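PDB 2WAB: endoglucanase E from Clostridium thermocellum, which hydrolyses beta-1,4-glucan as a cellulase and, through the family 2 esterase domain crystallised here, probably deacylates plant polysaccharides and binds a cello-oligosaccharide. Local coordinates for residues Ala131-Tyr136 and Ala170-Trp175. The protein carries 1 engineered substitution. Residues are numbered along the deposited sequence; the frame is centred on the assembly and turned at random. Where two conformers were deposited one is given.
Sequences AITCAY and ANMIAW. Engineered in segment 131-136: Ala-131 (natural residue Ser). With BGC (beta-D-glucopyranose), chain B.
Thr-133 and Cys-134, on the short helix that follows strand 124-129, press against Ala-174 of the neighbouring edge strand of the parallel sheet in this SGNH-hydrolase domain. In Thr-133, CB lies 3.7 Å from CB of Ala-174. A chi1 of -63° sets OG1 beside the backbone N and sends CG2 to the same methyl, at 3.6 Å. The OG1 branch hydrogen-bonds to Tyr-158 OH, at the start of helix 158-165. In Cys-134, chi1 of -68° brings SG over the face of the peptide joining Ala-174 to Trp-175, 3.5 Å from the Ala-174 carbonyl carbon, while the Ala-174 methyl adds an apolar touch. A Schellman motif ends the helix: Ala-135 takes positive phi, Tyr-136 N donates a hydrogen bond to Ala-131 O at 3.1 Å, and the Ala-135 N to Ile-132 O hydrogen bond is weak. The CB of Ala-131 points away from segment 170-175 and toward the sugar pocket. This residue, engineered from Ser in this active-site mutant at a position consistent with the family's nucleophile, has its CB 3.3 Å from glucose O6. Tyr-136 OH hydrogen-bonds to Asp-308 OD2 and lies near the same glucose. No hydrogen bond links segments 131-136 and 170-175, so buried methyl contacts and sulfur-on-peptide packing, dispersive rather than directional, fit the helix bearing Ala-131 to the sheet.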
ATOM      1  N   ALA A 131      -7.915   5.460  -1.030  1.00  8.10           N
ATOM      2  CA  ALA A 131      -7.200   6.113  -2.157  1.00  7.53           C
ATOM      3  C   ALA A 131      -5.877   6.746  -1.717  1.00  8.18           C
ATOM      4  O   ALA A 131      -4.921   6.751  -2.470  1.00  7.05           O
ATOM      5  CB  ALA A 131      -8.069   7.209  -2.799  1.00  6.13           C
ATOM      6  N   ILE A 132      -5.831   7.276  -0.504  1.00  8.51           N
ATOM      7  CA  ILE A 132      -4.627   8.042  -0.080  1.00  9.22           C
ATOM      8  C   ILE A 132      -3.453   7.070  -0.016  1.00  9.72           C
ATOM      9  O   ILE A 132      -2.333   7.393  -0.424  1.00  9.45           O
ATOM     10  CB  ILE A 132      -4.827   8.778   1.279  1.00 10.34           C
ATOM     11  CG1 ILE A 132      -5.878   9.897   1.108  1.00  9.31           C
ATOM     12  CG2 ILE A 132      -3.479   9.440   1.790  1.00 10.91           C
ATOM     13  CD1 ILE A 132      -6.544  10.303   2.412  1.00 11.15           C
ATOM     14  N   THR A 133      -3.735   5.875   0.504  1.00  8.47           N
ATOM     15  CA  THR A 133      -2.696   4.853   0.687  1.00  8.04           C
ATOM     16  C   THR A 133      -2.350   4.199  -0.622  1.00  7.74           C
ATOM     17  O   THR A 133      -1.173   3.893  -0.872  1.00  8.29           O
ATOM     18  CB  THR A 133      -3.125   3.855   1.759  1.00  9.00           C
ATOM     19  OG1 THR A 133      -3.253   4.553   3.008  1.00  9.71           O
ATOM     20  CG2 THR A 133      -2.108   2.702   1.888  1.00  9.33           C
ATOM     21  N   CYS A 134      -3.354   4.015  -1.483  1.00  6.33           N
ATOM     22  CA  CYS A 134      -3.144   3.581  -2.875  1.00  6.67           C
ATOM     23  C   CYS A 134      -2.306   4.545  -3.716  1.00  7.08           C
ATOM     24  O   CYS A 134      -1.802   4.117  -4.754  1.00  7.90           O
ATOM     25  CB  CYS A 134      -4.482   3.382  -3.571  1.00  7.19           C
ATOM     26  SG  CYS A 134      -5.408   1.934  -2.873  1.00  8.61           S
ATOM     27  N   ALA A 135      -2.179   5.810  -3.270  1.00  6.72           N
ATOM     28  CA  ALA A 135      -1.562   6.903  -4.050  1.00  7.97           C
ATOM     29  C   ALA A 135      -2.314   7.150  -5.371  1.00  7.80           C
ATOM     30  O   ALA A 135      -1.732   7.475  -6.412  1.00  6.78           O
ATOM     31  CB  ALA A 135      -0.081   6.615  -4.316  1.00  8.98           C
ATOM     32  N   TYR A 136      -3.633   6.944  -5.326  1.00  8.38           N
ATOM     33  CA  TYR A 136      -4.538   7.377  -6.411  1.00  9.51           C
ATOM     34  C   TYR A 136      -4.133   8.767  -6.939  1.00  8.99           C
ATOM     35  O   TYR A 136      -3.976   9.677  -6.187  1.00 10.14           O
ATOM     36  CB  TYR A 136      -5.951   7.380  -5.827  1.00 10.04           C
ATOM     37  CG  TYR A 136      -7.125   7.869  -6.660  1.00 10.51           C
ATOM     38  CD1 TYR A 136      -8.287   7.076  -6.759  1.00  8.69           C
ATOM     39  CD2 TYR A 136      -7.152   9.156  -7.227  1.00  9.72           C
ATOM     40  CE1 TYR A 136      -9.413   7.515  -7.428  1.00  9.30           C
ATOM     41  CE2 TYR A 136      -8.324   9.611  -7.916  1.00  9.88           C
ATOM     42  CZ  TYR A 136      -9.432   8.771  -8.010  1.00 10.42           C
ATOM     43  OH  TYR A 136     -10.591   9.185  -8.667  1.00 11.30           O
ATOM     44  N   ALA A 170       6.569  -3.413   3.485  1.00  8.89           N
ATOM     45  CA  ALA A 170       5.201  -2.968   3.768  1.00 10.08           C
ATOM     46  C   ALA A 170       4.217  -3.751   2.932  1.00 10.27           C
ATOM     47  O   ALA A 170       4.452  -4.013   1.744  1.00 10.46           O
ATOM     48  CB  ALA A 170       5.045  -1.482   3.469  1.00 10.94           C
ATOM     49  N   ASN A 171       3.099  -4.098   3.551  1.00  9.64           N
ATOM     50  CA  ASN A 171       1.959  -4.613   2.811  1.00 10.03           C
ATOM     51  C   ASN A 171       0.926  -3.503   2.814  1.00  9.11           C
ATOM     52  O   ASN A 171       0.615  -2.955   3.879  1.00 12.14           O
ATOM     53  CB  ASN A 171       1.434  -5.858   3.524  1.00  9.50           C
ATOM     54  CG  ASN A 171       2.333  -7.061   3.309  1.00 10.94           C
ATOM     55  OD1 ASN A 171       3.371  -6.971   2.598  1.00 10.10           O
ATOM     56  ND2 ASN A 171       1.960  -8.193   3.907  1.00  8.72           N
ATOM     57  N   MET A 172       0.429  -3.155   1.644  1.00  8.90           N
ATOM     58  CA  MET A 172      -0.450  -1.995   1.489  0.50  9.08           C
ATOM     59  C   MET A 172      -1.889  -2.473   1.230  1.00  8.66           C
ATOM     60  O   MET A 172      -2.312  -2.676   0.077  1.00  7.94           O
ATOM     61  CB  MET A 172       0.049  -1.079   0.363  0.50  8.83           C
ATOM     62  CG  MET A 172       1.437  -0.430   0.616  0.50 10.65           C
ATOM     63  SD  MET A 172       2.230   0.491  -0.772  0.50 12.51           S
ATOM     64  CE  MET A 172       1.191   1.991  -0.909  0.50  2.06           C
ATOM     65  N   ILE A 173      -2.630  -2.648   2.305  1.00  8.39           N
ATOM     66  CA  ILE A 173      -3.977  -3.193   2.211  1.00  7.52           C
ATOM     67  C   ILE A 173      -4.966  -2.022   2.118  1.00  8.35           C
ATOM     68  O   ILE A 173      -5.510  -1.545   3.127  1.00  8.95           O
ATOM     69  CB  ILE A 173      -4.312  -4.113   3.406  1.00  8.21           C
ATOM     70  CG1 ILE A 173      -3.135  -5.063   3.678  1.00  8.64           C
ATOM     71  CG2 ILE A 173      -5.653  -4.892   3.123  1.00  8.81           C
ATOM     72  CD1 ILE A 173      -2.794  -5.949   2.395  1.00  8.50           C
ATOM     73  N   ALA A 174      -5.197  -1.582   0.899  1.00  8.01           N
ATOM     74  CA  ALA A 174      -5.912  -0.299   0.702  1.00  8.34           C
ATOM     75  C   ALA A 174      -6.696  -0.376  -0.564  1.00  8.22           C
ATOM     76  O   ALA A 174      -6.322  -1.106  -1.493  1.00  9.03           O
ATOM     77  CB  ALA A 174      -4.939   0.862   0.654  1.00  7.90           C
ATOM     78  N   TRP A 175      -7.724   0.448  -0.654  1.00  8.58           N
ATOM     79  CA  TRP A 175      -8.703   0.309  -1.732  1.00  8.90           C
ATOM     80  C   TRP A 175      -9.386   1.685  -1.933  1.00  8.40           C
ATOM     81  O   TRP A 175      -9.974   2.238  -0.988  1.00  8.93           O
ATOM     82  CB  TRP A 175      -9.749  -0.755  -1.331  1.00 10.48           C
ATOM     83  CG  TRP A 175     -10.678  -1.136  -2.466  1.00  8.78           C
ATOM     84  CD1 TRP A 175     -11.656  -0.353  -3.044  1.00 12.63           C
ATOM     85  CD2 TRP A 175     -10.723  -2.398  -3.124  1.00 13.50           C
ATOM     86  NE1 TRP A 175     -12.297  -1.071  -4.060  1.00 13.33           N
ATOM     87  CE2 TRP A 175     -11.740  -2.330  -4.116  1.00 14.82           C
ATOM     88  CE3 TRP A 175      -9.967  -3.587  -3.004  1.00 11.64           C
ATOM     89  CZ2 TRP A 175     -12.032  -3.424  -4.984  1.00 14.10           C
ATOM     90  CZ3 TRP A 175     -10.258  -4.659  -3.854  1.00 15.31           C
ATOM     91  CH2 TRP A 175     -11.295  -4.574  -4.829  1.00 13.16           C
TER
HETATM   92  C2  BGC B   4     -13.701  10.359  -7.086  1.00 22.99           C
HETATM   93  C3  BGC B   4     -14.260   8.969  -7.064  1.00 23.88           C
HETATM   94  C4  BGC B   4     -13.330   8.039  -6.271  1.00 24.23           C
HETATM   95  C5  BGC B   4     -12.978   8.528  -4.837  1.00 22.29           C
HETATM   96  C6  BGC B   4     -11.806   7.758  -4.141  1.00 18.57           C
HETATM   97  C1  BGC B   4     -13.552  10.719  -5.630  1.00 21.00           C
HETATM   98  O2  BGC B   4     -14.631  11.202  -7.737  1.00 25.62           O
HETATM   99  O3  BGC B   4     -14.399   8.594  -8.407  1.00 25.13           O
HETATM  100  O4  BGC B   4     -14.159   6.914  -6.248  1.00 26.55           O
HETATM  101  O5  BGC B   4     -12.627   9.892  -4.959  1.00 18.90           O
HETATM  102  O6  BGC B   4     -11.102   8.476  -3.058  1.00 20.81           O